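Local coordinates for protein predicted zincin-like metalloprotease (Acidothermus cellulolyticus 11B, PDB 3E11) that is of unknown function but has a zincin-like fold, binds calcium and is predicted to act as a metalloprotease, at residues D8-L13 with S84-E89. Residues are numbered along the deposited sequence; the frame is centred on the assembly and turned at random.
Sequences DRFDEL and SEVIDE
Phe10 and Leu13, one helical turn apart on helix 7-19, meet Val86 and Ile87 near the start of helix 83-101 through apolar side chains. Before them in the chain, Arg9 links the two helices by charge: its NH2 forms a salt bridge with Glu83, while NH1 bonds Glu12 OE1 at 2.8 Å, close to the guanidinium plane and nearly along the acceptor's C-O axis. At Phe10, CG anti to the backbone N (chi1 -166°) places the ring so that CE1 touches Val86 CG1 at 3.5 Å, the methyl meeting the ring obliquely. Val36, Cys77 and Val90 also pack against the Phe10 side chain, joining strand 32-37 and helix 73-78 to the same core. Segments 8-13 and 84-89 cross at -58°, their axes approaching to 10.1 Å; helix 83-101 carries, further along, an HExxH pattern (His96, Glu97, His100) consistent with a zincin-like metallopeptidase. Leu13 splits its branches between two neighbours, CD1 lying 4.0 Å from Val86 CG1 and CD2 3.8 Å from Ile87 CD1, crossing both side chains at about a right angle. The CD2 methyl also sits over the centre of the Arg9 guanidinium, 3.8 Å above its plane. Cutting Leu13 back to an alanine removes both methyls, which would probably leave Ile87 CD1 and one guanidinium face of Arg9 without their shared neighbour and open a gap beside Val86.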
loop_
_atom_site.group_PDB
_atom_site.type_symbol
_atom_site.label_atom_id
_atom_site.label_comp_id
_atom_site.label_asym_id
_atom_site.label_seq_id
_atom_site.Cartn_x
_atom_site.Cartn_y
_atom_site.Cartn_z
ATOM N N ASP A 8 -12.159 -3.905 -9.977
ATOM C CA ASP A 8 -12.167 -5.273 -9.427
ATOM C C ASP A 8 -10.837 -5.954 -9.690
ATOM O O ASP A 8 -10.297 -6.602 -8.805
ATOM C CB ASP A 8 -13.252 -6.129 -10.013
ATOM C CG ASP A 8 -14.612 -5.804 -9.475
ATOM O OD1 ASP A 8 -14.746 -4.974 -8.548
ATOM O OD2 ASP A 8 -15.562 -6.416 -9.988
ATOM N N ARG A 9 -10.313 -5.810 -10.905
ATOM C CA ARG A 9 -9.010 -6.420 -11.234
ATOM C C ARG A 9 -7.882 -5.808 -10.431
ATOM O O ARG A 9 -6.976 -6.509 -9.963
ATOM C CB ARG A 9 -8.721 -6.290 -12.731
ATOM C CG ARG A 9 -7.422 -6.902 -13.165
ATOM C CD ARG A 9 -7.286 -8.351 -12.752
ATOM N NE ARG A 9 -6.119 -8.976 -13.375
ATOM C CZ ARG A 9 -5.625 -10.143 -13.006
ATOM N NH1 ARG A 9 -6.197 -10.818 -12.023
ATOM N NH2 ARG A 9 -4.574 -10.661 -13.629
ATOM N N PHE A 10 -7.956 -4.489 -10.232
ATOM C CA PHE A 10 -6.913 -3.816 -9.480
ATOM C C PHE A 10 -6.865 -4.374 -8.064
ATOM O O PHE A 10 -5.782 -4.613 -7.561
ATOM C CB PHE A 10 -7.081 -2.295 -9.470
ATOM C CG PHE A 10 -5.848 -1.541 -8.982
ATOM C CD1 PHE A 10 -4.854 -1.174 -9.865
ATOM C CD2 PHE A 10 -5.733 -1.161 -7.650
ATOM C CE1 PHE A 10 -3.755 -0.459 -9.468
ATOM C CE2 PHE A 10 -4.628 -0.461 -7.215
ATOM C CZ PHE A 10 -3.622 -0.116 -8.134
ATOM N N ASP A 11 -8.032 -4.626 -7.465
ATOM C CA ASP A 11 -8.098 -5.282 -6.151
ATOM C C ASP A 11 -7.359 -6.625 -6.096
ATOM O O ASP A 11 -6.644 -6.907 -5.138
ATOM C CB ASP A 11 -9.545 -5.445 -5.683
ATOM C CG ASP A 11 -10.211 -4.124 -5.411
ATOM O OD1 ASP A 11 -9.475 -3.163 -5.154
ATOM O OD2 ASP A 11 -11.464 -4.057 -5.484
ATOM N N GLU A 12 -7.483 -7.401 -7.148
ATOM C CA GLU A 12 -6.779 -8.666 -7.278
ATOM C C GLU A 12 -5.279 -8.495 -7.373
ATOM O O GLU A 12 -4.527 -9.262 -6.780
ATOM C CB GLU A 12 -7.299 -9.393 -8.521
ATOM C CG GLU A 12 -8.790 -9.764 -8.418
ATOM C CD GLU A 12 -9.388 -10.375 -9.682
ATOM O OE1 GLU A 12 -8.690 -10.488 -10.705
ATOM O OE2 GLU A 12 -10.583 -10.758 -9.649
ATOM N N LEU A 13 -4.849 -7.496 -8.135
ATOM C CA LEU A 13 -3.431 -7.116 -8.204
ATOM C C LEU A 13 -2.895 -6.636 -6.833
ATOM O O LEU A 13 -1.776 -6.950 -6.458
ATOM C CB LEU A 13 -3.230 -6.068 -9.301
ATOM C CG LEU A 13 -3.654 -6.586 -10.708
ATOM C CD1 LEU A 13 -3.300 -5.575 -11.790
ATOM C CD2 LEU A 13 -3.079 -7.945 -11.031
ATOM N N SER A 84 1.806 -7.103 -14.204
ATOM C CA SER A 84 2.945 -7.441 -13.345
ATOM C C SER A 84 3.664 -6.187 -12.850
ATOM O O SER A 84 4.040 -6.125 -11.666
ATOM C CB SER A 84 3.918 -8.367 -14.046
ATOM O OG SER A 84 3.271 -9.569 -14.445
ATOM N N GLU A 85 3.831 -5.185 -13.724
ATOM C CA GLU A 85 4.439 -3.908 -13.297
ATOM C C GLU A 85 3.568 -3.250 -12.244
ATOM O O GLU A 85 4.078 -2.690 -11.275
ATOM C CB GLU A 85 4.696 -2.961 -14.463
ATOM C CG GLU A 85 5.815 -3.450 -15.363
ATOM C CD GLU A 85 6.208 -2.477 -16.463
ATOM O OE1 GLU A 85 5.596 -1.412 -16.625
ATOM O OE2 GLU A 85 7.170 -2.805 -17.177
ATOM N N VAL A 86 2.256 -3.330 -12.416
ATOM C CA VAL A 86 1.307 -2.784 -11.427
ATOM C C VAL A 86 1.493 -3.484 -10.067
ATOM O O VAL A 86 1.600 -2.821 -9.028
ATOM C CB VAL A 86 -0.189 -2.884 -11.863
ATOM C CG1 VAL A 86 -1.108 -2.461 -10.723
ATOM C CG2 VAL A 86 -0.454 -1.999 -13.040
ATOM N N ILE A 87 1.527 -4.805 -10.078
ATOM C CA ILE A 87 1.751 -5.587 -8.852
ATOM C C ILE A 87 3.014 -5.110 -8.139
ATOM O O ILE A 87 3.000 -4.827 -6.909
ATOM C CB ILE A 87 1.842 -7.119 -9.145
ATOM C CG1 ILE A 87 0.459 -7.676 -9.558
ATOM C CG2 ILE A 87 2.317 -7.850 -7.912
ATOM C CD1 ILE A 87 0.490 -9.014 -10.278
ATOM N N ASP A 88 4.098 -5.013 -8.909
ATOM C CA ASP A 88 5.402 -4.593 -8.380
ATOM C C ASP A 88 5.358 -3.195 -7.783
ATOM O O ASP A 88 5.889 -2.947 -6.699
ATOM C CB ASP A 88 6.461 -4.637 -9.465
ATOM C CG ASP A 88 6.859 -6.033 -9.802
ATOM O OD1 ASP A 88 6.503 -6.933 -9.045
ATOM O OD2 ASP A 88 7.506 -6.252 -10.837
ATOM N N GLU A 89 4.715 -2.297 -8.508
ATOM C CA GLU A 89 4.600 -0.933 -8.091
ATOM C C GLU A 89 3.745 -0.800 -6.843
ATOM O O GLU A 89 4.066 -0.025 -5.944
ATOM C CB GLU A 89 4.046 -0.083 -9.228
ATOM C CG GLU A 89 4.373 1.385 -9.103
ATOM C CD GLU A 89 5.875 1.644 -9.052
ATOM O OE1 GLU A 89 6.632 0.995 -9.779
ATOM O OE2 GLU A 89 6.294 2.477 -8.259
#